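Local coordinates for protein putative mandelate racemase (Bordetella bronchiseptica, PDB 3OZY) that is of unknown function but, as an enolase superfamily member that binds magnesium in a beta-alpha barrel, probably abstracts a proton alpha to a carboxylate of an acid-sugar substrate, at residues L172-G175 and K180-A183; A213-L218 and Y224-P229. All coordinates share one frame; numbering follows the deposited sequence.

Interaction 1. Residues L172-G175 and K180-A183; sequences LKVG and KDAA. With ACY (acetic acid), chain I.
With CG of Asp181 set anti to its carbonyl carbon (chi1 -64°) and CG1 of Val174 likewise anti to its own, the carboxylate of the one comes down against the beta-branch of the other, and the two side chains cross obliquely. OD2 lies 3.3 Å from Val174 CB, while CG1 packs along the stem of the aspartate, 3.7 Å from Asp181 CG. The same oxygen accepts a nearly straight hydrogen bond from the backbone: Gly175 N is 2.8 Å from Asp181 OD2, at an N-H...O angle of 164°. The amide meets the carboxylate 38° out of its plane. The other oxygen works through a bridging water, which donates both to Asp181 OD1 (2.8 Å) and to Lys173 O (2.8 Å), so the carboxylate grips Gly175 N directly and Lys173 O through the water, just where the strand ends. Aspartate suits the place because its short side chain presents two acceptors from the first turn of the helix. Gly175 suits its own, since its positive phi would press a CB against the preceding carbonyl oxygen.

Lys173 points the opposite way, into the barrel mouth. Its NZ donates to an acetate, Lys173 NZ to ACY O being 2.8 Å, and also to Asp201, a magnesium ligand, and to Asn203. The acetate probably came from the crystallisation liquor. Lys173 closes a Lys-x-Lys sequence, consistent with the pattern of mandelate racemase relatives. Strand, short loop and following helix form the standard repeat of a beta-alpha barrel: strand 169-173 and helix 178-192 begin a beta-alpha-beta unit completed by strand 197-201, which pairs with Leu172 and Val174, while Met214 of helix 208-220, in the conformer described, packs on both Val174 and Asp181.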
loop_
_atom_site.group_PDB
_atom_site.type_symbol
_atom_site.label_atom_id
_atom_site.label_comp_id
_atom_site.label_asym_id
_atom_site.label_seq_id
_atom_site.Cartn_x
_atom_site.Cartn_y
_atom_site.Cartn_z
ATOM N N LEU A 172 -24.745 -4.482 10.492
ATOM C CA LEU A 172 -25.098 -3.077 10.664
ATOM C C LEU A 172 -23.863 -2.188 10.596
ATOM O O LEU A 172 -22.863 -2.452 11.275
ATOM C CB LEU A 172 -25.755 -2.871 12.030
ATOM C CG LEU A 172 -26.076 -1.420 12.407
ATOM C CD1 LEU A 172 -27.236 -0.894 11.548
ATOM C CD2 LEU A 172 -26.409 -1.306 13.897
ATOM N N LYS A 173 -23.923 -1.140 9.785
ATOM C CA LYS A 173 -22.873 -0.129 9.773
ATOM C C LYS A 173 -23.055 0.857 10.919
ATOM O O LYS A 173 -24.169 1.332 11.173
ATOM C CB LYS A 173 -22.903 0.626 8.447
ATOM C CG LYS A 173 -22.681 -0.244 7.230
ATOM C CD LYS A 173 -21.243 -0.756 7.198
ATOM C CE LYS A 173 -20.926 -1.419 5.875
ATOM N NZ LYS A 173 -19.462 -1.667 5.724
ATOM N N VAL A 174 -21.957 1.187 11.588
ATOM C CA VAL A 174 -21.974 2.094 12.727
ATOM C C VAL A 174 -20.781 3.043 12.647
ATOM O O VAL A 174 -19.955 2.959 11.732
ATOM C CB VAL A 174 -21.895 1.313 14.057
ATOM C CG1 VAL A 174 -23.054 0.314 14.175
ATOM C CG2 VAL A 174 -20.541 0.594 14.188
ATOM N N GLY A 175 -20.710 3.975 13.591
ATOM C CA GLY A 175 -19.489 4.737 13.768
ATOM C C GLY A 175 -19.614 6.244 13.783
ATOM O O GLY A 175 -18.731 6.923 14.312
ATOM N N LYS A 180 -26.925 6.573 18.536
ATOM C CA LYS A 180 -27.921 6.088 17.591
ATOM C C LYS A 180 -27.627 4.650 17.187
ATOM O O LYS A 180 -28.536 3.838 17.046
ATOM C CB LYS A 180 -27.967 6.980 16.351
ATOM C CG LYS A 180 -28.421 8.400 16.634
ATOM C CD LYS A 180 -28.488 9.212 15.349
ATOM C CE LYS A 180 -29.108 10.579 15.586
ATOM N NZ LYS A 180 -29.227 11.346 14.314
ATOM N N ASP A 181 -26.345 4.343 17.001
ATOM C CA ASP A 181 -25.933 2.980 16.666
ATOM C C ASP A 181 -26.420 2.020 17.740
ATOM O O ASP A 181 -26.952 0.947 17.438
ATOM C CB ASP A 181 -24.407 2.879 16.565
ATOM C CG ASP A 181 -23.827 3.716 15.439
ATOM O OD1 ASP A 181 -24.492 3.891 14.390
ATOM O OD2 ASP A 181 -22.679 4.188 15.585
ATOM N N ALA A 182 -26.235 2.406 19.003
ATOM C CA ALA A 182 -26.670 1.569 20.114
ATOM C C ALA A 182 -28.178 1.378 20.108
ATOM O O ALA A 182 -28.677 0.278 20.328
ATOM C CB ALA A 182 -26.214 2.158 21.452
ATOM N N ALA A 183 -28.910 2.457 19.856
ATOM C CA ALA A 183 -30.365 2.363 19.844
ATOM C C ALA A 183 -30.828 1.454 18.707
ATOM O O ALA A 183 -31.751 0.662 18.874
ATOM C CB ALA A 183 -30.992 3.746 19.726
HETATM C C ACY I . -18.790 -0.090 2.574
HETATM O O ACY I . -18.792 0.186 3.787
HETATM O OXT ACY I . -19.798 -0.496 1.959
HETATM C CH3 ACY I . -17.523 0.082 1.789
HETATM O O HOH W 1 -26.236 2.421 12.779
#

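Interaction 2. Residues A213-L218 and Y224-P229; sequences AMLRIL and YWFEEP. With MG (magnesium ion), chain C.
Leu218 and Phe226 make the tight part of this contact: one methyl, CD1, sits over a face of the ring in a CH-pi contact, 3.5 Å from the centroid and only 19° off the normal. It is closest to the rim beside the stem, with Leu218 CD1 to Phe226 CG at 3.3 Å. Pro229 CB lies over the centre of the opposite face, so the flat ring is held between two aliphatic groups. Phe226 reaches the helix because its CG is anti to the backbone N (chi1 -167°). The packing is slacker round the rest of the ring. In the conformer described, one of two, Met214 approaches obliquely, its sulfur 4.0 Å from Phe226 CZ, a Met-aromatic contact to which the flexible, polarisable thioether is well suited but which is the less certain for that disorder; Leu215 CD1 stays 4.3 Å from Phe226 CD2. Farther out, Ala213 and Arg216 are exposed on the outer side of helix 208-220 and take no part.

The neighbouring residue on strand 225-227 faces the barrel interior. Glu227 OE2 binds magnesium at 2.2 Å, alongside Asp201, Glu254 and three waters, one of which donates to Glu228. The chemistry thus divides by side of the strand: apolar and aromatic dispersion joins it to the helix outside, while charge and metal coordination occupy the inside, an arrangement characteristic of enolase superfamily barrels. There Glu227 gives OE2 to magnesium, and OE1 receives a salt bridge from Lys171, a hydrogen bond from Gln275 and a weak one from Trp225 NE1, which together fix the carboxylate's rotation.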
loop_
_atom_site.group_PDB
_atom_site.type_symbol
_atom_site.label_atom_id
_atom_site.label_comp_id
_atom_site.label_asym_id
_atom_site.label_seq_id
_atom_site.Cartn_x
_atom_site.Cartn_y
_atom_site.Cartn_z
ATOM N N ALA A 213 -16.390 1.657 24.611
ATOM C CA ALA A 213 -17.758 1.927 25.050
ATOM C C ALA A 213 -18.732 1.158 24.162
ATOM O O ALA A 213 -19.693 0.555 24.657
ATOM C CB ALA A 213 -18.045 3.417 25.001
ATOM N N MET A 214 -18.492 1.165 22.859
ATOM C CA MET A 214 -19.412 0.459 21.981
ATOM C C MET A 214 -19.349 -1.050 22.206
ATOM O O MET A 214 -20.386 -1.718 22.212
ATOM C CB MET A 214 -19.153 0.798 20.517
ATOM C CG MET A 214 -20.182 0.164 19.612
ATOM S SD MET A 214 -20.084 0.708 17.902
ATOM C CE MET A 214 -20.691 2.386 18.030
ATOM N N LEU A 215 -18.147 -1.589 22.404
ATOM C CA LEU A 215 -17.998 -3.031 22.639
ATOM C C LEU A 215 -18.898 -3.513 23.788
ATOM O O LEU A 215 -19.476 -4.609 23.729
ATOM C CB LEU A 215 -16.531 -3.384 22.907
ATOM C CG LEU A 215 -16.226 -4.849 23.207
ATOM C CD1 LEU A 215 -16.655 -5.770 22.052
ATOM C CD2 LEU A 215 -14.733 -5.012 23.499
ATOM N N ARG A 216 -19.040 -2.703 24.831
ATOM C CA ARG A 216 -19.933 -3.064 25.939
ATOM C C ARG A 216 -21.366 -3.273 25.451
ATOM O O ARG A 216 -22.053 -4.207 25.870
ATOM C CB ARG A 216 -19.908 -1.988 27.028
ATOM C CG ARG A 216 -18.612 -1.958 27.822
ATOM C CD ARG A 216 -18.531 -0.699 28.659
ATOM N NE ARG A 216 -17.383 -0.735 29.555
ATOM C CZ ARG A 216 -17.075 0.241 30.401
ATOM N NH1 ARG A 216 -17.806 1.347 30.448
ATOM N NH2 ARG A 216 -16.019 0.120 31.187
ATOM N N ILE A 217 -21.814 -2.371 24.577
ATOM C CA ILE A 217 -23.137 -2.449 23.957
ATOM C C ILE A 217 -23.250 -3.711 23.112
ATOM O O ILE A 217 -24.230 -4.457 23.204
ATOM C CB ILE A 217 -23.401 -1.230 23.043
ATOM C CG1 ILE A 217 -23.313 0.075 23.843
ATOM C CG2 ILE A 217 -24.753 -1.365 22.334
ATOM C CD1 ILE A 217 -24.327 0.174 24.958
ATOM N N LEU A 218 -22.239 -3.949 22.279
ATOM C CA LEU A 218 -22.247 -5.107 21.379
ATOM C C LEU A 218 -22.331 -6.400 22.182
ATOM O O LEU A 218 -23.003 -7.360 21.796
ATOM C CB LEU A 218 -21.008 -5.138 20.481
ATOM C CG LEU A 218 -20.674 -3.841 19.742
ATOM C CD1 LEU A 218 -19.539 -4.120 18.754
ATOM C CD2 LEU A 218 -21.870 -3.230 19.037
ATOM N N TYR A 224 -22.197 -10.883 16.971
ATOM C CA TYR A 224 -21.247 -11.892 16.509
ATOM C C TYR A 224 -19.821 -11.341 16.359
ATOM O O TYR A 224 -18.848 -11.967 16.802
ATOM C CB TYR A 224 -21.737 -12.477 15.179
ATOM C CG TYR A 224 -20.978 -13.697 14.720
ATOM C CD1 TYR A 224 -21.303 -14.968 15.197
ATOM C CD2 TYR A 224 -19.944 -13.592 13.796
ATOM C CE1 TYR A 224 -20.604 -16.085 14.776
ATOM C CE2 TYR A 224 -19.243 -14.706 13.372
ATOM C CZ TYR A 224 -19.572 -15.944 13.858
ATOM O OH TYR A 224 -18.865 -17.050 13.433
ATOM N N TRP A 225 -19.690 -10.183 15.719
ATOM C CA TRP A 225 -18.390 -9.548 15.566
ATOM C C TRP A 225 -18.486 -8.039 15.467
ATOM O O TRP A 225 -19.569 -7.499 15.218
ATOM C CB TRP A 225 -17.571 -10.156 14.415
ATOM C CG TRP A 225 -17.899 -9.793 12.963
ATOM C CD1 TRP A 225 -18.225 -8.562 12.433
ATOM C CD2 TRP A 225 -17.783 -10.690 11.858
ATOM N NE1 TRP A 225 -18.363 -8.670 11.053
ATOM C CE2 TRP A 225 -18.090 -9.968 10.683
ATOM C CE3 TRP A 225 -17.465 -12.049 11.753
ATOM C CZ2 TRP A 225 -18.088 -10.569 9.417
ATOM C CZ3 TRP A 225 -17.461 -12.643 10.503
ATOM C CH2 TRP A 225 -17.772 -11.907 9.351
ATOM N N PHE A 226 -17.340 -7.395 15.697
ATOM C CA PHE A 226 -17.130 -5.946 15.639
ATOM C C PHE A 226 -16.046 -5.769 14.575
ATOM O O PHE A 226 -14.865 -6.058 14.821
ATOM C CB PHE A 226 -16.604 -5.492 17.010
ATOM C CG PHE A 226 -16.610 -4.000 17.252
ATOM C CD1 PHE A 226 -17.134 -3.103 16.343
ATOM C CD2 PHE A 226 -16.112 -3.517 18.456
ATOM C CE1 PHE A 226 -17.157 -1.738 16.637
ATOM C CE2 PHE A 226 -16.127 -2.175 18.755
ATOM C CZ PHE A 226 -16.642 -1.275 17.846
ATOM N N GLU A 227 -16.447 -5.322 13.387
ATOM C CA GLU A 227 -15.574 -5.250 12.215
ATOM C C GLU A 227 -15.017 -3.840 12.017
ATOM O O GLU A 227 -15.737 -2.852 12.199
ATOM C CB GLU A 227 -16.367 -5.700 10.987
ATOM C CG GLU A 227 -15.698 -5.431 9.663
ATOM C CD GLU A 227 -16.423 -6.093 8.518
ATOM O OE1 GLU A 227 -17.339 -6.906 8.771
ATOM O OE2 GLU A 227 -16.072 -5.811 7.353
ATOM N N GLU A 228 -13.736 -3.760 11.642
ATOM C CA GLU A 228 -13.018 -2.486 11.518
ATOM C C GLU A 228 -13.419 -1.497 12.613
ATOM O O GLU A 228 -13.820 -0.364 12.343
ATOM C CB GLU A 228 -13.179 -1.869 10.121
ATOM C CG GLU A 228 -12.434 -2.639 9.029
ATOM C CD GLU A 228 -12.201 -1.789 7.798
ATOM O OE1 GLU A 228 -13.066 -0.934 7.492
ATOM O OE2 GLU A 228 -11.153 -1.954 7.139
ATOM N N PRO A 229 -13.288 -1.910 13.877
ATOM C CA PRO A 229 -13.679 -0.988 14.950
ATOM C C PRO A 229 -12.793 0.256 14.980
ATOM O O PRO A 229 -13.264 1.333 15.363
ATOM C CB PRO A 229 -13.453 -1.819 16.213
ATOM C CG PRO A 229 -12.379 -2.820 15.821
ATOM C CD PRO A 229 -12.734 -3.173 14.396
HETATM MG MG MG C . -16.394 -3.949 6.142
HETATM O O HOH W 2 -15.338 -2.330 7.244
HETATM O O HOH W 3 -16.738 -2.113 4.678
HETATM O O HOH W 4 -17.831 -5.099 4.650
#

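In the fold
Interactions 1 and 2 are both buried and belong to successive beta-alpha-beta units of one barrel, sharing strand 197-201 between them. In the conformers described they touch through Met214, whose SD packs on Val174 CG2 at 3.7 Å, and through Ala182 against Ile217 on the adjoining helices; both Met214 and Ile217 have a second conformer, so these touches are less certain. Interaction 1 joins the C-terminal end of a strand to the start of the following helix, and it is largely polar, relying on a carboxylate, a glycine amide and a water. Interaction 2 joins a helix to the strand after it and is essentially apolar. Each also sends a charged residue inward, Lys173 and Glu227, to the magnesium site, where Asp201 is common to both.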